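Local coordinates for glycoside Hydrolase (Bacteroides uniformis, PDB 5T9X), which probably hydrolyses agarose-type galactans as a family 16 glycoside hydrolase of a human gut symbiont, at residues A[264-269]-A[274-279]; A[56-61]-A[163-168]. All blocks are in the same frame, centred on the assembly; numbering follows the deposited sequence.

Interaction 1: residues A[264-269]-A[274-279]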
ATOM      1  N   LEU A 264      15.998   2.032  -4.414  1.00 19.93           N
ATOM      2  CA  LEU A 264      14.601   2.265  -4.755  1.00 21.09           C
ATOM      3  C   LEU A 264      14.440   3.631  -5.404  1.00 21.14           C
ATOM      4  O   LEU A 264      15.152   4.566  -5.053  1.00 22.56           O
ATOM      5  CB  LEU A 264      13.710   2.234  -3.509  1.00 19.77           C
ATOM      6  CG  LEU A 264      13.917   1.016  -2.639  1.00 19.84           C
ATOM      7  CD1 LEU A 264      13.210   1.172  -1.294  1.00 19.63           C
ATOM      8  CD2 LEU A 264      13.471  -0.234  -3.370  1.00 19.95           C
ATOM      9  N   GLU A 265      13.502   3.730  -6.347  1.00 22.06           N
ATOM     10  CA  GLU A 265      13.098   5.004  -6.983  1.00 22.88           C
ATOM     11  C   GLU A 265      11.586   4.999  -6.998  1.00 21.32           C
ATOM     12  O   GLU A 265      10.992   3.993  -7.411  1.00 20.86           O
ATOM     13  CB  GLU A 265      13.650   5.140  -8.407  1.00 25.26           C
ATOM     14  CG  GLU A 265      15.131   5.531  -8.464  1.00 29.40           C
ATOM     15  CD  GLU A 265      15.760   5.539  -9.882  1.00 34.31           C
ATOM     16  OE1 GLU A 265      15.052   5.269 -10.885  1.00 37.81           O
ATOM     17  OE2 GLU A 265      16.987   5.821 -10.002  1.00 37.45           O
ATOM     18  N   TYR A 266      10.968   6.080  -6.508  1.00 19.94           N
ATOM     19  CA  TYR A 266       9.505   6.197  -6.471  1.00 19.63           C
ATOM     20  C   TYR A 266       9.021   7.138  -7.579  1.00 19.85           C
ATOM     21  O   TYR A 266       9.624   8.221  -7.809  1.00 19.74           O
ATOM     22  CB  TYR A 266       8.986   6.663  -5.089  1.00 18.90           C
ATOM     23  CG  TYR A 266       9.287   5.721  -3.942  1.00 18.28           C
ATOM     24  CD1 TYR A 266       8.350   4.798  -3.503  1.00 18.07           C
ATOM     25  CD2 TYR A 266      10.523   5.771  -3.270  1.00 17.61           C
ATOM     26  CE1 TYR A 266       8.625   3.962  -2.411  1.00 17.91           C
ATOM     27  CE2 TYR A 266      10.812   4.923  -2.201  1.00 16.90           C
ATOM     28  CZ  TYR A 266       9.865   4.021  -1.772  1.00 17.43           C
ATOM     29  OH  TYR A 266      10.157   3.181  -0.706  1.00 17.42           O
ATOM     30  N   TYR A 267       7.924   6.733  -8.231  1.00 19.37           N
ATOM     31  CA  TYR A 267       7.353   7.474  -9.357  1.00 19.96           C
ATOM     32  C   TYR A 267       5.896   7.814  -9.088  1.00 19.51           C
ATOM     33  O   TYR A 267       5.099   6.955  -8.787  1.00 18.93           O
ATOM     34  CB  TYR A 267       7.491   6.683 -10.658  1.00 20.59           C
ATOM     35  CG  TYR A 267       8.925   6.530 -11.102  1.00 20.62           C
ATOM     36  CD1 TYR A 267       9.474   7.394 -12.042  1.00 21.09           C
ATOM     37  CD2 TYR A 267       9.737   5.518 -10.576  1.00 21.21           C
ATOM     38  CE1 TYR A 267      10.801   7.255 -12.470  1.00 21.25           C
ATOM     39  CE2 TYR A 267      11.061   5.373 -10.976  1.00 21.89           C
ATOM     40  CZ  TYR A 267      11.591   6.260 -11.922  1.00 22.71           C
ATOM     41  OH  TYR A 267      12.903   6.154 -12.327  1.00 24.76           O
ATOM     42  N   VAL A 268       5.551   9.089  -9.181  1.00 20.64           N
ATOM     43  CA  VAL A 268       4.164   9.535  -9.010  1.00 20.65           C
ATOM     44  C   VAL A 268       3.750  10.185 -10.323  1.00 21.55           C
ATOM     45  O   VAL A 268       4.425  11.112 -10.819  1.00 20.52           O
ATOM     46  CB  VAL A 268       4.013  10.502  -7.842  1.00 20.30           C
ATOM     47  CG1 VAL A 268       2.599  11.052  -7.768  1.00 20.66           C
ATOM     48  CG2 VAL A 268       4.361   9.787  -6.551  1.00 20.44           C
ATOM     49  N   ASP A 269       2.679   9.637 -10.903  1.00 22.20           N
ATOM     50  CA  ASP A 269       2.193  10.023 -12.223  1.00 23.05           C
ATOM     51  C   ASP A 269       3.342  10.136 -13.234  1.00 22.74           C
ATOM     52  O   ASP A 269       3.453  11.122 -13.924  1.00 23.30           O
ATOM     53  CB  ASP A 269       1.354  11.306 -12.129  1.00 23.05           C
ATOM     54  CG  ASP A 269       0.045  11.118 -11.306  1.00 26.77           C
ATOM     55  OD1 ASP A 269      -0.642  10.044 -11.378  1.00 26.47           O
ATOM     56  OD2 ASP A 269      -0.330  12.081 -10.579  1.00 29.89           O
ATOM     57  N   ARG A 274      11.303  10.594  -5.719  1.00 28.43           N
ATOM     58  CA  ARG A 274      12.133  10.242  -4.580  1.00 26.87           C
ATOM     59  C   ARG A 274      13.046   9.062  -4.853  1.00 27.74           C
ATOM     60  O   ARG A 274      12.576   7.957  -5.163  1.00 28.29           O
ATOM     61  CB  ARG A 274      11.283   9.904  -3.367  1.00 26.70           C
ATOM     62  CG  ARG A 274      12.142   9.594  -2.143  1.00 26.74           C
ATOM     63  CD  ARG A 274      11.292   9.632  -0.908  1.00 28.77           C
ATOM     64  NE  ARG A 274      11.945   9.106   0.284  1.00 29.81           N
ATOM     65  CZ  ARG A 274      12.860   9.740   1.011  1.00 29.06           C
ATOM     66  NH1 ARG A 274      13.280  10.966   0.677  1.00 27.18           N
ATOM     67  NH2 ARG A 274      13.350   9.129   2.092  1.00 29.74           N
ATOM     68  N   ARG A 275      14.340   9.285  -4.657  1.00 27.13           N
ATOM     69  CA  ARG A 275      15.343   8.249  -4.827  1.00 28.11           C
ATOM     70  C   ARG A 275      15.883   7.860  -3.467  1.00 26.22           C
ATOM     71  O   ARG A 275      16.342   8.729  -2.712  1.00 27.06           O
ATOM     72  CB  ARG A 275      16.478   8.772  -5.717  1.00 29.51           C
ATOM     73  CG  ARG A 275      17.748   7.915  -5.708  1.00 32.55           C
ATOM     74  CD  ARG A 275      18.515   7.961  -7.031  1.00 34.90           C
ATOM     75  NE  ARG A 275      18.500   9.328  -7.556  1.00 37.73           N
ATOM     76  CZ  ARG A 275      17.988   9.712  -8.724  1.00 38.33           C
ATOM     77  NH1 ARG A 275      17.468   8.840  -9.603  1.00 39.20           N
ATOM     78  NH2 ARG A 275      18.017  11.002  -9.017  1.00 39.38           N
ATOM     79  N   VAL A 276      15.876   6.562  -3.175  1.00 24.01           N
ATOM     80  CA  VAL A 276      16.427   6.044  -1.921  1.00 23.63           C
ATOM     81  C   VAL A 276      17.590   5.091  -2.260  1.00 23.34           C
ATOM     82  O   VAL A 276      17.397   3.952  -2.705  1.00 20.96           O
ATOM     83  CB  VAL A 276      15.311   5.388  -1.103  1.00 24.44           C
ATOM     84  CG1 VAL A 276      15.855   4.672   0.117  1.00 25.22           C
ATOM     85  CG2 VAL A 276      14.267   6.428  -0.693  1.00 24.72           C
ATOM     86  N   SER A 277      18.804   5.596  -2.066  1.00 24.46           N
ATOM     87  CA  SER A 277      20.029   4.955  -2.570  1.00 26.41           C
ATOM     88  C   SER A 277      21.162   4.929  -1.531  1.00 25.58           C
ATOM     89  O   SER A 277      21.530   5.977  -0.967  1.00 24.46           O
ATOM     90  CB  SER A 277      20.515   5.731  -3.797  1.00 28.26           C
ATOM     91  OG  SER A 277      21.605   5.072  -4.409  1.00 29.99           O
ATOM     92  N   GLY A 278      21.708   3.740  -1.291  1.00 25.32           N
ATOM     93  CA  GLY A 278      22.852   3.573  -0.420  1.00 25.47           C
ATOM     94  C   GLY A 278      22.483   3.111   0.971  1.00 27.07           C
ATOM     95  O   GLY A 278      21.386   3.389   1.477  1.00 25.61           O
ATOM     96  N   LYS A 279      23.442   2.415   1.568  1.00 30.69           N
ATOM     97  CA  LYS A 279      23.346   1.776   2.876  1.00 34.27           C
ATOM     98  C   LYS A 279      22.880   2.739   3.970  1.00 29.70           C
ATOM     99  O   LYS A 279      22.098   2.390   4.817  1.00 26.08           O
ATOM    100  CB  LYS A 279      24.730   1.217   3.252  1.00 41.60           C
ATOM    101  CG  LYS A 279      24.719   0.273   4.439  1.00 54.17           C
ATOM    102  CD  LYS A 279      26.075   0.212   5.151  1.00 62.68           C
ATOM    103  CE  LYS A 279      26.070  -0.857   6.248  1.00 65.60           C
ATOM    104  NZ  LYS A 279      25.153  -0.531   7.382  1.00 66.19           N
TER

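Interaction 2: residues A[56-61]-A[163-168]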
ATOM      1  N   PRO A  56       3.496   5.100 -20.371  1.00 31.17           N
ATOM      2  CA  PRO A  56       4.715   4.282 -20.452  1.00 30.21           C
ATOM      3  C   PRO A  56       5.333   4.004 -19.088  1.00 28.52           C
ATOM      4  O   PRO A  56       5.017   4.664 -18.098  1.00 27.52           O
ATOM      5  CB  PRO A  56       5.664   5.154 -21.253  1.00 32.03           C
ATOM      6  CG  PRO A  56       5.290   6.547 -20.840  1.00 34.94           C
ATOM      7  CD  PRO A  56       3.789   6.533 -20.567  1.00 34.11           C
ATOM      8  N   VAL A  57       6.209   3.006 -19.068  1.00 27.25           N
ATOM      9  CA  VAL A  57       7.010   2.689 -17.920  1.00 24.94           C
ATOM     10  C   VAL A  57       7.959   3.885 -17.775  1.00 24.15           C
ATOM     11  O   VAL A  57       8.640   4.242 -18.714  1.00 23.24           O
ATOM     12  CB  VAL A  57       7.739   1.355 -18.072  1.00 24.76           C
ATOM     13  CG1 VAL A  57       8.570   1.070 -16.832  1.00 25.69           C
ATOM     14  CG2 VAL A  57       6.731   0.225 -18.254  1.00 25.86           C
ATOM     15  N   PRO A  58       7.958   4.544 -16.608  1.00 24.37           N
ATOM     16  CA  PRO A  58       8.593   5.863 -16.560  1.00 24.70           C
ATOM     17  C   PRO A  58      10.113   5.851 -16.443  1.00 25.16           C
ATOM     18  O   PRO A  58      10.687   6.884 -16.253  1.00 25.55           O
ATOM     19  CB  PRO A  58       7.961   6.499 -15.320  1.00 24.59           C
ATOM     20  CG  PRO A  58       7.554   5.345 -14.445  1.00 24.41           C
ATOM     21  CD  PRO A  58       7.304   4.176 -15.333  1.00 23.86           C
ATOM     22  N   VAL A  59      10.758   4.701 -16.567  1.00 26.43           N
ATOM     23  CA  VAL A  59      12.206   4.605 -16.449  1.00 27.35           C
ATOM     24  C   VAL A  59      12.713   3.536 -17.413  1.00 27.42           C
ATOM     25  O   VAL A  59      11.990   2.591 -17.721  1.00 26.76           O
ATOM     26  CB  VAL A  59      12.615   4.292 -14.987  1.00 27.62           C
ATOM     27  CG1 VAL A  59      11.896   3.052 -14.452  1.00 28.19           C
ATOM     28  CG2 VAL A  59      14.135   4.182 -14.834  1.00 28.43           C
ATOM     29  N   SER A  60      13.940   3.708 -17.891  1.00 29.21           N
ATOM     30  CA  SER A  60      14.555   2.760 -18.808  1.00 31.65           C
ATOM     31  C   SER A  60      14.887   1.438 -18.126  1.00 32.65           C
ATOM     32  O   SER A  60      15.289   1.399 -16.960  1.00 34.04           O
ATOM     33  CB  SER A  60      15.840   3.330 -19.421  1.00 32.72           C
ATOM     34  OG  SER A  60      16.532   2.298 -20.114  1.00 37.66           O
ATOM     35  N   ALA A  61      14.770   0.362 -18.889  1.00 33.64           N
ATOM     36  CA  ALA A  61      15.044  -0.967 -18.387  1.00 35.47           C
ATOM     37  C   ALA A  61      16.551  -1.249 -18.314  1.00 38.23           C
ATOM     38  O   ALA A  61      16.980  -2.268 -17.743  1.00 35.13           O
ATOM     39  CB  ALA A  61      14.340  -2.014 -19.243  1.00 35.36           C
ATOM     40  N   TYR A 163       9.525  -3.284 -11.400  1.00 18.05           N
ATOM     41  CA  TYR A 163       8.780  -2.033 -11.322  1.00 18.23           C
ATOM     42  C   TYR A 163       7.368  -2.400 -11.018  1.00 17.61           C
ATOM     43  O   TYR A 163       6.796  -3.189 -11.744  1.00 16.86           O
ATOM     44  CB  TYR A 163       8.862  -1.251 -12.619  1.00 19.06           C
ATOM     45  CG  TYR A 163       8.114   0.045 -12.546  1.00 19.84           C
ATOM     46  CD1 TYR A 163       8.543   1.067 -11.702  1.00 20.81           C
ATOM     47  CD2 TYR A 163       6.969   0.265 -13.305  1.00 20.28           C
ATOM     48  CE1 TYR A 163       7.851   2.266 -11.607  1.00 20.04           C
ATOM     49  CE2 TYR A 163       6.272   1.470 -13.212  1.00 21.01           C
ATOM     50  CZ  TYR A 163       6.722   2.454 -12.357  1.00 21.05           C
ATOM     51  OH  TYR A 163       6.057   3.646 -12.262  1.00 24.24           O
ATOM     52  N   VAL A 164       6.828  -1.887  -9.911  1.00 17.64           N
ATOM     53  CA  VAL A 164       5.431  -2.189  -9.501  1.00 17.16           C
ATOM     54  C   VAL A 164       4.705  -0.864  -9.409  1.00 17.50           C
ATOM     55  O   VAL A 164       5.198   0.049  -8.732  1.00 17.90           O
ATOM     56  CB  VAL A 164       5.369  -2.888  -8.139  1.00 17.19           C
ATOM     57  CG1 VAL A 164       3.925  -3.218  -7.756  1.00 17.48           C
ATOM     58  CG2 VAL A 164       6.249  -4.140  -8.119  1.00 16.74           C
ATOM     59  N   GLU A 165       3.574  -0.734 -10.112  1.00 17.74           N
ATOM     60  CA  GLU A 165       2.846   0.544 -10.206  1.00 18.54           C
ATOM     61  C   GLU A 165       1.383   0.276  -9.989  1.00 18.27           C
ATOM     62  O   GLU A 165       0.851  -0.596 -10.641  1.00 18.66           O
ATOM     63  CB  GLU A 165       3.072   1.225 -11.571  1.00 19.66           C
ATOM     64  CG  GLU A 165       2.743   2.717 -11.642  1.00 21.49           C
ATOM     65  CD  GLU A 165       3.001   3.345 -13.029  1.00 23.79           C
ATOM     66  OE1 GLU A 165       2.253   2.981 -13.964  1.00 26.83           O
ATOM     67  OE2 GLU A 165       3.894   4.219 -13.213  1.00 23.88           O
ATOM     68  N   ALA A 166       0.737   1.008  -9.079  1.00 18.26           N
ATOM     69  CA  ALA A 166      -0.714   0.964  -8.966  1.00 18.87           C
ATOM     70  C   ALA A 166      -1.320   2.263  -9.464  1.00 19.70           C
ATOM     71  O   ALA A 166      -0.684   3.298  -9.436  1.00 18.18           O
ATOM     72  CB  ALA A 166      -1.146   0.689  -7.544  1.00 19.56           C
ATOM     73  N   TYR A 167      -2.541   2.148  -9.981  1.00 20.75           N
ATOM     74  CA  TYR A 167      -3.384   3.272 -10.370  1.00 21.61           C
ATOM     75  C   TYR A 167      -4.578   3.198  -9.419  1.00 21.83           C
ATOM     76  O   TYR A 167      -5.384   2.235  -9.466  1.00 21.17           O
ATOM     77  CB  TYR A 167      -3.845   3.112 -11.826  1.00 21.65           C
ATOM     78  CG  TYR A 167      -4.450   4.337 -12.476  1.00 21.04           C
ATOM     79  CD1 TYR A 167      -3.814   5.564 -12.391  1.00 21.10           C
ATOM     80  CD2 TYR A 167      -5.610   4.251 -13.252  1.00 21.98           C
ATOM     81  CE1 TYR A 167      -4.321   6.684 -13.019  1.00 21.98           C
ATOM     82  CE2 TYR A 167      -6.141   5.377 -13.882  1.00 21.88           C
ATOM     83  CZ  TYR A 167      -5.477   6.593 -13.768  1.00 22.56           C
ATOM     84  OH  TYR A 167      -5.930   7.756 -14.350  1.00 23.37           O
ATOM     85  N   ALA A 168      -4.652   4.180  -8.527  1.00 21.04           N
ATOM     86  CA  ALA A 168      -5.490   4.058  -7.353  1.00 20.74           C
ATOM     87  C   ALA A 168      -6.076   5.377  -6.925  1.00 21.46           C
ATOM     88  O   ALA A 168      -5.484   6.457  -7.122  1.00 21.71           O
ATOM     89  CB  ALA A 168      -4.659   3.506  -6.228  1.00 21.63           C
TER

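Interaction 1: residues A[264-269]-A[274-279]
Residues 264-268 and 274-277 are the paired arms of an antiparallel beta hairpin at the margin of one of the chain's two large sheets, and their contact is mostly backbone, with a salt bridge on one face and apolar packing on the other. The strand directions differ by 170°. Leu264 and Val276 form a hydrogen-bonded pair with reciprocal N-H...O bonds, Leu264 N to Val276 O at 2.9 Å and Val276 N to Leu264 O at 2.8 Å. Tyr266 N adds a third bond to Arg274 O, also 2.8 Å. Between these lies the non-hydrogen-bonded pair Glu265-Arg275, its CA atoms 4.5 Å apart. Both side chains rise from the same face and run alongside each other; the Arg275 chain, kinked about its CG-CD bond (chi3 40°), brings NH1 within 3.1 Å of Glu265 OE2. That oxygen lies in the guanidinium plane, yet NH1 meets it from above the carboxylate, the two planes being 74° apart. The other carboxylate oxygen, OE1, accepts a 2.7 Å bond from Tyr267 OH, so the carboxylate is gripped at both oxygens, by Arg275 and by Tyr267, which limits its rotation.

The chain has the beta-sandwich (jelly-roll) fold of family 16 glycoside hydrolases; the hairpin closes one edge of a sheet, with strand 252-260 on the other side of 263-268. The face carrying Leu264, Tyr266 and Val276 turns inward onto strand 215-224 of the second sheet. The Tyr266 ring presents its edge to Arg274 O, with CD2 3.5 Å from it in the ring plane, and its CE2 touches Val276 CG2 at 4.1 Å. Deeper in the sandwich, Tyr266 OH bonds to Ser218 O, while Arg274 reaches Asp234 in a salt bridge.

Interaction 2: residues A[56-61]-A[163-168]
The irregular backbone of residues 56-61 passes beside strand 163-168 without pairing with it, the nearest CA atoms, those of Val57 and Tyr163, being 8.3 Å apart, so side chains alone make the contact. Tyr163 carries most of it. With CG anti to the backbone N (chi1 -179°), its ring projects toward the loop and meets the Pro58 ring coming from the opposite direction. Pro58 CD lies 3.5 Å from Tyr163 CZ, and Pro58 CG is 3.1 Å from Tyr163 OH. Val57 runs alongside the ring in the opposite sense, its CG1 4.0 Å from Tyr163 CD2; both loop residues approach the ring obliquely. Two residues along the strand, Glu165 extends on the same side, and its OE2 stands 4.0 Å from Pro58 CD. OE2 lies in the plane of the Tyr163 ring, but its 2.4 Å separation from Tyr163 OH is too short to be taken at face value; OE1 is held by Arg335 of strand 329-341 in a salt bridge. The loop thus adds no hydrogen bond to the strand: its apolar groups pack beside a hydroxyl and a carboxylate that lie close together, and the arginine probably favours the ionised form of Glu165.

The two contacts lie on the same side of the molecule, their centres about 12 Å apart, and both involve one antiparallel sheet of the sandwich: interaction 1 lies within it, and interaction 2 sets a loop against one of its strands. Interaction 2 comes first along the chain and is closed before interaction 1 begins. Strand 252-260 lies between strands 162-169 and 263-268, so the hairpin is one strand removed from the strand of interaction 2. The loop 56-61 spans that interval: Tyr267 of the hairpin meets it, with CD1 3.7 Å from Pro58 CG and OH 3.3 Å from Val59 CB. The segment ahead of strand 65-69 thereby joins strands far along the sequence.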